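Local structure of Tol-Pal system protein TolB (Acinetobacter baumannii, 7MX5) at residues Tyr29-Thr34 with Ser108-Ala113; Ala120-Leu125 with Asn356-Val361. The protein probably acts in the periplasm as part of the Tol-Pal system, which helps the outer membrane invaginate during cell division and keeps it intact. All blocks are in the same frame, centred on the assembly; numbering follows the deposited sequence.

Contact 1. Residues Tyr29-Thr34 with Ser108-Ala113; sequences YPIVET and SRIRQA
I31 lays its outer carbons against the bent side chain of R111, CD1 touching both the root and the head of the arginine. At the root, I31 CD1 lies 3.8 Å from R111 CG. At the head it comes within 3.5 Å of R111 NH1, and I31 CG1 is nearly as close to the same nitrogen. The contact with the guanidinium is oblique, although the branch methyl CG2 stands 4.2 Å above one of its faces, displaced toward the rim. Bends at chi3 (85°) and chi4 (70°) bring the guanidinium beside the end of I31 instead of letting the arginine run straight out. I110 adds a looser apolar touch, its CG1 4.3 Å from I31 CD1. The two segments come from helices 29-37 and 110-126 of the α/β N-terminal domain, the second including the loop that leads into its helix, and I31 also reaches H115 one turn further along that helix; V32 beside it packs inward on V117 and S118. R111 NH2 forms a salt bridge with D158, across in the propeller part of the chain. With no hydrogen bond joining the two segments, cohesion here comes from van der Waals contact between a hydrocarbon chain and a guanidinium whose charge is met by D158.

Contact 2. Residues Ala120-Leu125 with Asn356-Val361; sequences AIYQAL and NGQMVV
Y122 points its phenol oxygen at the aliphatic part of Q358, and this is where the two segments come closest. Y122 OH lies 3.7 Å from Q358 CG and 4.0 Å from Q358 CB, so the polar tip of the ring rests on methylene carbons. With CG anti to the backbone N (chi1 -175°), the tyrosine extends straight off its helix and spans the gap to the other segment; Q358, bent at chi2, crosses it obliquely. N356 is a more distant neighbour, its ND2 4.3 Å from Y122 CE2 and oblique to the ring. That amide is occupied by other partners: ND2 donates to P129 O, and OD1 is hydrogen-bonded to S354 OG. The same OD1 takes the backbone N of Q358 at 2.8 Å in a nearly straight bond (164° at the hydrogen), with the donor 47° out of the carbonyl plane. This is an Asx turn, and it shapes the turn leading into strand 359-366 of the β-propeller, with G357 at its middle adopting a positive phi. The tyrosine thus reaches from the last helix of the N-terminal domain to a turn between strands 352-353 and 359-366. The close fit is confined to the hydroxyl of the buried Y122 and the two methylenes of Q358, whereas the N356 side is looser, its amide standing off from the ring, and toward solvent both N356 and Q358 remain partly exposed.

In the fold
From the N terminus the chain runs through strand 6-9, which joins a propeller sheet, and then into the N-terminal domain. There contact 1 closes a loop of 73 residues, bringing helix 29-37 against the start of helix 110-126. Further down that second helix, contact 2 opens and spans 230 residues, most of the propeller, before closing at 356-361. The two loops therefore follow in series, neither nested nor crossed, with centres about 17 Å apart and helix 110-126 in common. They meet where V32 CG1 packs 4.0 Å from I121 CD1. Contact 1 binds helices within one domain; contact 2 joins that domain to the propeller.

Contact 1. Residues Tyr29-Thr34 with Ser108-Ala113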
loop_
_atom_site.group_PDB
_atom_site.type_symbol
_atom_site.label_atom_id
_atom_site.label_comp_id
_atom_site.label_asym_id
_atom_site.label_seq_id
_atom_site.Cartn_x
_atom_site.Cartn_y
_atom_site.Cartn_z
ATOM N N TYR A 29 20.402 8.665 -8.925
ATOM C CA TYR A 29 20.902 8.043 -7.705
ATOM C C TYR A 29 20.378 8.668 -6.410
ATOM O O TYR A 29 20.243 7.917 -5.428
ATOM C CB TYR A 29 22.442 8.015 -7.736
ATOM C CG TYR A 29 23.154 9.241 -7.199
ATOM C CD1 TYR A 29 23.401 9.393 -5.838
ATOM C CD2 TYR A 29 23.607 10.231 -8.058
ATOM C CE1 TYR A 29 24.057 10.509 -5.351
ATOM C CE2 TYR A 29 24.263 11.348 -7.582
ATOM C CZ TYR A 29 24.485 11.483 -6.229
ATOM O OH TYR A 29 25.142 12.594 -5.753
ATOM N N PRO A 30 20.081 9.973 -6.314
ATOM C CA PRO A 30 19.445 10.454 -5.075
ATOM C C PRO A 30 18.096 9.809 -4.814
ATOM O O PRO A 30 17.744 9.578 -3.650
ATOM C CB PRO A 30 19.314 11.968 -5.295
ATOM C CG PRO A 30 20.242 12.301 -6.385
ATOM C CD PRO A 30 20.401 11.084 -7.229
ATOM N N ILE A 31 17.333 9.508 -5.866
ATOM C CA ILE A 31 16.073 8.793 -5.691
ATOM C C ILE A 31 16.329 7.385 -5.168
ATOM O O ILE A 31 15.612 6.894 -4.286
ATOM C CB ILE A 31 15.287 8.773 -7.015
ATOM C CG1 ILE A 31 14.841 10.186 -7.394
ATOM C CG2 ILE A 31 14.089 7.839 -6.916
ATOM C CD1 ILE A 31 14.277 10.293 -8.796
ATOM N N VAL A 32 17.358 6.716 -5.694
ATOM C CA VAL A 32 17.693 5.376 -5.224
ATOM C C VAL A 32 18.160 5.419 -3.775
ATOM O O VAL A 32 17.749 4.592 -2.950
ATOM C CB VAL A 32 18.754 4.740 -6.141
ATOM C CG1 VAL A 32 19.197 3.393 -5.590
ATOM C CG2 VAL A 32 18.213 4.594 -7.555
ATOM N N GLU A 33 19.023 6.381 -3.441
ATOM C CA GLU A 33 19.477 6.528 -2.062
ATOM C C GLU A 33 18.318 6.840 -1.124
ATOM O O GLU A 33 18.318 6.400 0.032
ATOM C CB GLU A 33 20.543 7.621 -1.982
ATOM C CG GLU A 33 21.059 7.903 -0.581
ATOM C CD GLU A 33 22.017 9.077 -0.544
ATOM O OE1 GLU A 33 22.358 9.596 -1.627
ATOM O OE2 GLU A 33 22.427 9.481 0.564
ATOM N N THR A 34 17.321 7.586 -1.603
ATOM C CA THR A 34 16.155 7.879 -0.777
ATOM C C THR A 34 15.274 6.647 -0.608
ATOM O O THR A 34 14.738 6.404 0.479
ATOM C CB THR A 34 15.354 9.030 -1.386
ATOM O OG1 THR A 34 16.230 10.132 -1.657
ATOM C CG2 THR A 34 14.257 9.479 -0.432
ATOM N N SER A 108 11.539 11.365 -19.832
ATOM C CA SER A 108 11.237 11.884 -18.501
ATOM C C SER A 108 10.485 10.872 -17.645
ATOM O O SER A 108 9.473 11.206 -17.018
ATOM C CB SER A 108 10.428 13.176 -18.618
ATOM O OG SER A 108 10.701 13.831 -19.846
ATOM N N ARG A 109 10.971 9.634 -17.618
ATOM C CA ARG A 109 10.434 8.623 -16.720
ATOM C C ARG A 109 11.502 8.264 -15.697
ATOM O O ARG A 109 11.895 7.101 -15.571
ATOM C CB ARG A 109 9.973 7.392 -17.504
ATOM C CG ARG A 109 8.859 7.684 -18.498
ATOM C CD ARG A 109 7.682 8.358 -17.812
ATOM N NE ARG A 109 6.837 7.401 -17.109
ATOM C CZ ARG A 109 6.468 7.515 -15.840
ATOM N NH1 ARG A 109 6.860 8.536 -15.096
ATOM N NH2 ARG A 109 5.689 6.580 -15.304
ATOM N N ILE A 110 11.966 9.267 -14.959
ATOM C CA ILE A 110 13.153 9.130 -14.122
ATOM C C ILE A 110 12.810 8.590 -12.738
ATOM O O ILE A 110 13.555 7.779 -12.182
ATOM C CB ILE A 110 13.874 10.493 -14.043
ATOM C CG1 ILE A 110 15.010 10.460 -13.021
ATOM C CG2 ILE A 110 12.886 11.611 -13.737
ATOM C CD1 ILE A 110 16.269 9.823 -13.547
ATOM N N ARG A 111 11.685 9.019 -12.157
ATOM C CA ARG A 111 11.312 8.530 -10.833
ATOM C C ARG A 111 10.960 7.049 -10.861
ATOM O O ARG A 111 11.246 6.327 -9.898
ATOM C CB ARG A 111 10.146 9.349 -10.277
ATOM C CG ARG A 111 10.559 10.695 -9.700
ATOM C CD ARG A 111 9.552 11.201 -8.674
ATOM N NE ARG A 111 9.787 10.658 -7.340
ATOM C CZ ARG A 111 10.812 10.980 -6.562
ATOM N NH1 ARG A 111 11.727 11.854 -6.947
ATOM N NH2 ARG A 111 10.918 10.414 -5.362
ATOM N N GLN A 112 10.346 6.576 -11.949
ATOM C CA GLN A 112 10.053 5.152 -12.065
ATOM C C GLN A 112 11.325 4.333 -12.250
ATOM O O GLN A 112 11.387 3.183 -11.802
ATOM C CB GLN A 112 9.081 4.905 -13.222
ATOM C CG GLN A 112 9.688 5.101 -14.601
ATOM C CD GLN A 112 8.968 4.323 -15.684
ATOM O OE1 GLN A 112 7.776 4.522 -15.919
ATOM N NE2 GLN A 112 9.691 3.432 -16.351
ATOM N N ALA A 113 12.348 4.906 -12.888
ATOM C CA ALA A 113 13.594 4.176 -13.092
ATOM C C ALA A 113 14.345 3.996 -11.780
ATOM O O ALA A 113 14.904 2.923 -11.520
ATOM C CB ALA A 113 14.467 4.900 -14.117
#

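Contact 2. Residues Ala120-Leu125 with Asn356-Val361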
loop_
_atom_site.group_PDB
_atom_site.type_symbol
_atom_site.label_atom_id
_atom_site.label_comp_id
_atom_site.label_asym_id
_atom_site.label_seq_id
_atom_site.Cartn_x
_atom_site.Cartn_y
_atom_site.Cartn_z
ATOM N N ALA A 120 15.244 -3.681 -7.449
ATOM C CA ALA A 120 16.176 -4.766 -7.732
ATOM C C ALA A 120 17.216 -4.903 -6.627
ATOM O O ALA A 120 17.619 -6.021 -6.283
ATOM C CB ALA A 120 16.852 -4.539 -9.084
ATOM N N ILE A 121 17.667 -3.779 -6.065
ATOM C CA ILE A 121 18.619 -3.829 -4.958
ATOM C C ILE A 121 17.985 -4.496 -3.745
ATOM O O ILE A 121 18.603 -5.339 -3.085
ATOM C CB ILE A 121 19.125 -2.412 -4.624
ATOM C CG1 ILE A 121 19.927 -1.838 -5.794
ATOM C CG2 ILE A 121 19.966 -2.429 -3.355
ATOM C CD1 ILE A 121 20.382 -0.410 -5.577
ATOM N N TYR A 122 16.738 -4.129 -3.437
ATOM C CA TYR A 122 16.041 -4.714 -2.297
ATOM C C TYR A 122 15.875 -6.219 -2.462
ATOM O O TYR A 122 16.108 -6.986 -1.522
ATOM C CB TYR A 122 14.683 -4.033 -2.126
ATOM C CG TYR A 122 13.894 -4.468 -0.910
ATOM C CD1 TYR A 122 14.041 -3.815 0.305
ATOM C CD2 TYR A 122 12.988 -5.517 -0.985
ATOM C CE1 TYR A 122 13.317 -4.202 1.416
ATOM C CE2 TYR A 122 12.259 -5.912 0.121
ATOM C CZ TYR A 122 12.428 -5.251 1.319
ATOM O OH TYR A 122 11.704 -5.640 2.423
ATOM N N GLN A 123 15.477 -6.661 -3.658
ATOM C CA GLN A 123 15.274 -8.086 -3.892
ATOM C C GLN A 123 16.591 -8.852 -3.838
ATOM O O GLN A 123 16.630 -9.998 -3.375
ATOM C CB GLN A 123 14.584 -8.299 -5.239
ATOM C CG GLN A 123 14.119 -9.722 -5.486
ATOM C CD GLN A 123 13.238 -9.835 -6.712
ATOM O OE1 GLN A 123 13.710 -9.713 -7.842
ATOM N NE2 GLN A 123 11.949 -10.069 -6.496
ATOM N N ALA A 124 17.679 -8.237 -4.303
ATOM C CA ALA A 124 18.973 -8.908 -4.291
ATOM C C ALA A 124 19.538 -9.059 -2.885
ATOM O O ALA A 124 20.392 -9.923 -2.665
ATOM C CB ALA A 124 19.966 -8.151 -5.173
ATOM N N LEU A 125 19.080 -8.248 -1.932
ATOM C CA LEU A 125 19.600 -8.285 -0.571
ATOM C C LEU A 125 18.710 -9.049 0.396
ATOM O O LEU A 125 19.213 -9.584 1.389
ATOM C CB LEU A 125 19.800 -6.861 -0.044
ATOM C CG LEU A 125 20.860 -6.025 -0.763
ATOM C CD1 LEU A 125 20.867 -4.606 -0.235
ATOM C CD2 LEU A 125 22.229 -6.660 -0.611
ATOM N N ASN A 356 4.454 -6.891 -1.186
ATOM C CA ASN A 356 5.425 -7.814 -0.614
ATOM C C ASN A 356 5.099 -8.209 0.821
ATOM O O ASN A 356 5.803 -9.047 1.393
ATOM C CB ASN A 356 6.841 -7.222 -0.687
ATOM C CG ASN A 356 6.992 -5.929 0.102
ATOM O OD1 ASN A 356 6.160 -5.584 0.940
ATOM N ND2 ASN A 356 8.073 -5.206 -0.168
ATOM N N GLY A 357 4.059 -7.627 1.414
ATOM C CA GLY A 357 3.688 -7.966 2.771
ATOM C C GLY A 357 4.628 -7.464 3.840
ATOM O O GLY A 357 4.448 -7.811 5.011
ATOM N N GLN A 358 5.629 -6.662 3.478
ATOM C CA GLN A 358 6.557 -6.106 4.452
ATOM C C GLN A 358 6.139 -4.732 4.953
ATOM O O GLN A 358 6.622 -4.299 6.005
ATOM C CB GLN A 358 7.965 -6.020 3.853
ATOM C CG GLN A 358 8.485 -7.335 3.297
ATOM C CD GLN A 358 8.310 -8.486 4.268
ATOM O OE1 GLN A 358 7.634 -9.470 3.966
ATOM N NE2 GLN A 358 8.924 -8.371 5.441
ATOM N N MET A 359 5.258 -4.044 4.232
ATOM C CA MET A 359 4.793 -2.717 4.599
ATOM C C MET A 359 3.279 -2.726 4.766
ATOM O O MET A 359 2.589 -3.651 4.330
ATOM C CB MET A 359 5.190 -1.678 3.541
ATOM C CG MET A 359 6.672 -1.338 3.504
ATOM S SD MET A 359 7.226 -0.427 4.954
ATOM C CE MET A 359 8.990 -0.355 4.654
ATOM N N VAL A 360 2.768 -1.679 5.405
ATOM C CA VAL A 360 1.330 -1.491 5.566
ATOM C C VAL A 360 1.053 0.004 5.649
ATOM O O VAL A 360 1.773 0.746 6.323
ATOM C CB VAL A 360 0.791 -2.242 6.804
ATOM C CG1 VAL A 360 1.528 -1.816 8.061
ATOM C CG2 VAL A 360 -0.708 -2.020 6.959
ATOM N N VAL A 361 0.017 0.446 4.945
ATOM C CA VAL A 361 -0.381 1.848 4.936
ATOM C C VAL A 361 -1.725 1.975 5.640
ATOM O O VAL A 361 -2.574 1.078 5.579
ATOM C CB VAL A 361 -0.440 2.418 3.501
ATOM C CG1 VAL A 361 -1.539 1.743 2.692
ATOM C CG2 VAL A 361 -0.631 3.932 3.524
#